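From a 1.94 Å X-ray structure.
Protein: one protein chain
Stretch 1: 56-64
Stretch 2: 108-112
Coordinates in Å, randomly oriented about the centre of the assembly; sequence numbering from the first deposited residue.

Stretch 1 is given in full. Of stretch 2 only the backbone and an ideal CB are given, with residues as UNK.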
ATOM      1  N   LYS A  56     -16.391  -1.402   6.942  1.00 19.57           N
ATOM      2  CA  LYS A  56     -15.705  -2.263   7.912  1.00 22.30           C
ATOM      3  C   LYS A  56     -14.480  -2.928   7.286  1.00 24.66           C
ATOM      4  O   LYS A  56     -14.233  -4.118   7.521  1.00 23.27           O
ATOM      5  CB  LYS A  56     -16.636  -3.319   8.533  1.00 25.40           C
ATOM      6  CG  LYS A  56     -16.207  -3.761   9.935  1.00 28.62           C
ATOM      7  CD  LYS A  56     -17.081  -4.892  10.492  1.00 28.99           C
ATOM      8  CE  LYS A  56     -16.482  -5.508  11.759  1.00 28.04           C
ATOM      9  NZ  LYS A  56     -16.391  -4.521  12.874  1.00 37.87           N
ATOM     10  N   VAL A  57     -13.725  -2.170   6.486  1.00 21.43           N
ATOM     11  CA  VAL A  57     -12.450  -2.695   5.968  1.00 21.73           C
ATOM     12  C   VAL A  57     -11.480  -2.902   7.107  1.00 20.28           C
ATOM     13  O   VAL A  57     -11.333  -2.041   7.989  1.00 21.99           O
ATOM     14  CB  VAL A  57     -11.832  -1.842   4.859  1.00 20.24           C
ATOM     15  CG1 VAL A  57     -12.639  -1.981   3.579  1.00 22.12           C
ATOM     16  CG2 VAL A  57     -11.711  -0.390   5.282  1.00 24.64           C
ATOM     17  N   THR A  58     -10.829  -4.054   7.112  1.00 19.96           N
ATOM     18  CA  THR A  58      -9.958  -4.398   8.213  1.00 21.49           C
ATOM     19  C   THR A  58      -8.468  -4.339   7.868  1.00 21.93           C
ATOM     20  O   THR A  58      -7.626  -4.331   8.761  1.00 22.74           O
ATOM     21  CB  THR A  58     -10.275  -5.791   8.756  1.00 24.81           C
ATOM     22  OG1 THR A  58      -9.912  -6.768   7.787  1.00 24.87           O
ATOM     23  CG2 THR A  58     -11.790  -5.913   9.119  1.00 30.69           C
ATOM     24  N   THR A  59      -8.154  -4.291   6.583  1.00 19.39           N
ATOM     25  CA  THR A  59      -6.763  -4.191   6.141  1.00 19.94           C
ATOM     26  C   THR A  59      -6.629  -3.027   5.154  1.00 18.72           C
ATOM     27  O   THR A  59      -7.585  -2.656   4.459  1.00 18.02           O
ATOM     28  CB  THR A  59      -6.315  -5.476   5.436  1.00 20.00           C
ATOM     29  OG1 THR A  59      -7.054  -5.637   4.222  1.00 19.43           O
ATOM     30  CG2 THR A  59      -6.519  -6.718   6.316  1.00 23.15           C
ATOM     31  N   LEU A  60      -5.436  -2.461   5.079  1.00 18.39           N
ATOM     32  CA  LEU A  60      -5.147  -1.462   4.064  1.00 17.69           C
ATOM     33  C   LEU A  60      -5.463  -1.968   2.664  1.00 18.21           C
ATOM     34  O   LEU A  60      -6.033  -1.244   1.850  1.00 20.74           O
ATOM     35  CB  LEU A  60      -3.673  -1.039   4.136  1.00 18.38           C
ATOM     36  CG  LEU A  60      -3.225  -0.075   3.024  1.00 18.21           C
ATOM     37  CD1 LEU A  60      -3.962   1.253   3.177  1.00 20.42           C
ATOM     38  CD2 LEU A  60      -1.723   0.161   3.030  1.00 19.88           C
ATOM     39  N   ALA A  61      -5.084  -3.215   2.372  1.00 17.36           N
ATOM     40  CA  ALA A  61      -5.280  -3.764   1.046  1.00 17.23           C
ATOM     41  C   ALA A  61      -6.772  -3.682   0.672  1.00 20.76           C
ATOM     42  O   ALA A  61      -7.132  -3.227  -0.422  1.00 20.74           O
ATOM     43  CB  ALA A  61      -4.797  -5.196   1.000  1.00 20.93           C
ATOM     44  N   ASP A  62      -7.639  -4.089   1.600  1.00 19.10           N
ATOM     45  CA  ASP A  62      -9.076  -4.009   1.363  1.00 18.72           C
ATOM     46  C   ASP A  62      -9.528  -2.546   1.214  1.00 17.61           C
ATOM     47  O   ASP A  62     -10.300  -2.222   0.315  1.00 23.58           O
ATOM     48  CB  ASP A  62      -9.859  -4.701   2.484  1.00 21.26           C
ATOM     49  CG  ASP A  62      -9.738  -6.213   2.425  1.00 28.60           C
ATOM     50  OD1 ASP A  62      -9.389  -6.753   1.376  1.00 29.07           O
ATOM     51  OD2 ASP A  62      -9.951  -6.867   3.437  1.00 30.77           O
ATOM     52  N   ALA A  63      -9.024  -1.672   2.084  1.00 18.20           N
ATOM     53  CA  ALA A  63      -9.380  -0.277   2.048  1.00 17.54           C
ATOM     54  C   ALA A  63      -9.102   0.373   0.709  1.00 20.46           C
ATOM     55  O   ALA A  63      -9.850   1.250   0.266  1.00 19.38           O
ATOM     56  CB  ALA A  63      -8.679   0.482   3.156  1.00 17.91           C
ATOM     57  N   LEU A  64      -7.991  -0.015   0.093  1.00 18.44           N
ATOM     58  CA  LEU A  64      -7.554   0.571  -1.158  1.00 20.49           C
ATOM     59  C   LEU A  64      -8.472   0.255  -2.328  1.00 20.88           C
ATOM     60  O   LEU A  64      -8.412   0.931  -3.359  1.00 19.46           O
ATOM     61  CB  LEU A  64      -6.114   0.112  -1.468  1.00 17.91           C
ATOM     62  CG  LEU A  64      -5.076   0.765  -0.554  1.00 17.86           C
ATOM     63  CD1 LEU A  64      -3.718   0.118  -0.807  1.00 20.50           C
ATOM     64  CD2 LEU A  64      -5.020   2.271  -0.764  1.00 22.14           C
ATOM     65  N   UNK A 108       1.345  -6.766   5.951  1.00 17.13           N
ATOM     66  CA  UNK A 108      -0.078  -6.681   5.610  1.00 20.71           C
ATOM     67  C   UNK A 108      -0.717  -5.749   6.648  1.00 21.11           C
ATOM     68  O   UNK A 108      -1.020  -6.173   7.768  1.00 19.28           O
ATOM     69  CB  UNK A 108      -0.745  -8.058   5.597  1.00 20.71           C
ATOM     70  N   UNK A 109      -0.818  -4.467   6.322  1.00 18.84           N
ATOM     71  CA  UNK A 109      -1.155  -3.470   7.340  1.00 18.54           C
ATOM     72  C   UNK A 109      -2.634  -3.548   7.733  1.00 19.78           C
ATOM     73  O   UNK A 109      -3.496  -3.774   6.871  1.00 15.83           O
ATOM     74  CB  UNK A 109      -0.822  -2.065   6.833  1.00 18.54           C
ATOM     75  N   UNK A 110      -2.883  -3.374   9.031  1.00 17.33           N
ATOM     76  CA  UNK A 110      -4.226  -3.374   9.616  1.00 19.25           C
ATOM     77  C   UNK A 110      -4.838  -1.992   9.684  1.00 16.60           C
ATOM     78  O   UNK A 110      -4.127  -0.970   9.679  1.00 20.11           O
ATOM     79  CB  UNK A 110      -4.186  -3.978  11.021  1.00 19.25           C
ATOM     80  N   UNK A 111      -6.153  -1.966   9.836  1.00 16.65           N
ATOM     81  CA  UNK A 111      -6.864  -0.689   9.961  1.00 17.26           C
ATOM     82  C   UNK A 111      -7.263  -0.331  11.402  1.00 20.65           C
ATOM     83  O   UNK A 111      -7.798   0.751  11.613  1.00 20.14           O
ATOM     84  CB  UNK A 111      -8.121  -0.726   9.089  1.00 17.26           C
ATOM     85  N   UNK A 112      -7.004  -1.196  12.390  1.00 20.81           N
ATOM     86  CA  UNK A 112      -7.611  -0.976  13.721  1.00 20.76           C
ATOM     87  C   UNK A 112      -7.156   0.300  14.397  1.00 24.37           C
ATOM     88  O   UNK A 112      -7.933   0.913  15.116  1.00 21.42           O
ATOM     89  CB  UNK A 112      -7.292  -2.157  14.640  1.00 20.76           C
TER

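The backbones fix the register before any side chain is considered. A single bridge pairs Thr59 with position 110, CA to CA 4.4 Å, held by two hydrogen bonds: Leu60 N gives to O of position 109 at 2.9 Å, and N of position 111 gives to Thr58 O at 3.0 Å. Both are made by main-chain atoms, so most side chains are compatible with them, though position 111 must keep its N-H, which excludes proline.

Position 108 has its CB pointing sideways, with nothing of stretch 1 within 5.5 Å. This contact sets no rule there, and many residues would do. It is Asn108, which makes no contact with stretch 1.

At position 109 phi/psi is extended, -74/141, and the CB points sideways, 4.1 Å from Leu60 CB. What stretch 1 offers is the flank of a leucine, so a side chain with an aliphatic first part would suit, whether Leu, Met, Lys or Arg. The carbonyl is already busy: besides Leu60 N, a water bridges it to the helix, 2.9 Å from O of position 109 and 3.1 Å from Ala61 N. The residue is Arg109. Its methylene CD lies 4.0 Å from Leu60 CD2, while its end leads away and the guanidinium bonds elsewhere in the structure.

Position 110 directs its CB away overall, yet the ideal CB is only 4.1 Å from Thr58 O. That carbonyl, though already taken by N of position 111, might accept a second donor, such as Gln, or sit beside a small residue such as Ser or Ala; an acid is not the obvious guess. Glu110 is deposited, and its end curls back, CD 3.1 Å from Thr58 O. OE1 and OE2 of Glu110 lie 3.2 and 3.3 Å from Thr58 O, but these are pairs of acceptors and not hydrogen bonds. The carboxylate serves its own stretch, and both oxygens are also hydrogen-bonded elsewhere in the structure: OE1 accepts from N of position 112 at 2.9 Å and, weakly, from N of position 111 at 3.0 Å, so the acid accepts from the two main-chain N-H groups that follow it.

Position 111 points toward stretch 1. Its ideal CB is 3.6 Å from Val57 O and 3.7 Å from Thr58 O, and beyond lie the backbone of Thr59 and the start of the helix, where Thr59 OG1 caps Asp62 N at 3.1 Å. A flexible apolar chain that can run along this surface to Ala63 fits: Met or Leu. Met111 adopts m throughout, bringing CG 3.5 Å from Thr59 C and CE 4.2 Å from Ala63 CB. It loses the most area to stretch 1, 90 Å².

Position 112 turns sideways, beyond 5.5 Å of stretch 1, leaving the choice free here. Phe112 leads its ring away.

Stretch 2, residues 108-112: NREMF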
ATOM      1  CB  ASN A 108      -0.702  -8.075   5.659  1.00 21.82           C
ATOM      2  CG  ASN A 108      -0.002  -9.062   4.724  1.00 24.05           C
ATOM      3  OD1 ASN A 108       0.341  -8.731   3.613  1.00 26.44           O
ATOM      4  ND2 ASN A 108       0.175 -10.282   5.176  1.00 33.63           N
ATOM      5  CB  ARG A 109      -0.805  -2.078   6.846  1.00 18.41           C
ATOM      6  CG  ARG A 109       0.699  -1.890   6.689  1.00 19.44           C
ATOM      7  CD  ARG A 109       1.058  -0.702   5.819  1.00 19.96           C
ATOM      8  NE  ARG A 109       2.506  -0.559   5.652  1.00 18.55           N
ATOM      9  CZ  ARG A 109       3.262  -1.321   4.880  1.00 18.20           C
ATOM     10  NH1 ARG A 109       2.715  -2.285   4.140  1.00 18.35           N
ATOM     11  NH2 ARG A 109       4.575  -1.112   4.843  1.00 17.05           N
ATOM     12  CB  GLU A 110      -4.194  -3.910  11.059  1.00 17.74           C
ATOM     13  CG  GLU A 110      -4.877  -5.260  11.251  1.00 18.09           C
ATOM     14  CD  GLU A 110      -6.378  -5.170  11.522  1.00 20.70           C
ATOM     15  OE1 GLU A 110      -6.858  -4.073  11.837  1.00 19.17           O
ATOM     16  OE2 GLU A 110      -7.084  -6.215  11.419  1.00 17.98           O
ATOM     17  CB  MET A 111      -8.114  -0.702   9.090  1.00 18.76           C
ATOM     18  CG  MET A 111      -7.834  -0.800   7.589  1.00 19.56           C
ATOM     19  SD  MET A 111      -6.891   0.601   6.954  1.00 21.53           S
ATOM     20  CE  MET A 111      -8.162   1.855   7.057  1.00 25.17           C
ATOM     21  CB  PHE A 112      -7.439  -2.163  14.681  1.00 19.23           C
ATOM     22  CG  PHE A 112      -6.136  -2.188  15.427  1.00 20.20           C
ATOM     23  CD1 PHE A 112      -4.995  -2.726  14.846  1.00 20.07           C
ATOM     24  CD2 PHE A 112      -6.062  -1.738  16.747  1.00 23.20           C
ATOM     25  CE1 PHE A 112      -3.801  -2.791  15.531  1.00 20.69           C
ATOM     26  CE2 PHE A 112      -4.871  -1.822  17.447  1.00 21.71           C
ATOM     27  CZ  PHE A 112      -3.737  -2.336  16.839  1.00 21.44           C
TER
HETATM   28  O   HOH W   1      -3.200  -4.807   4.177  1.00 16.60           O
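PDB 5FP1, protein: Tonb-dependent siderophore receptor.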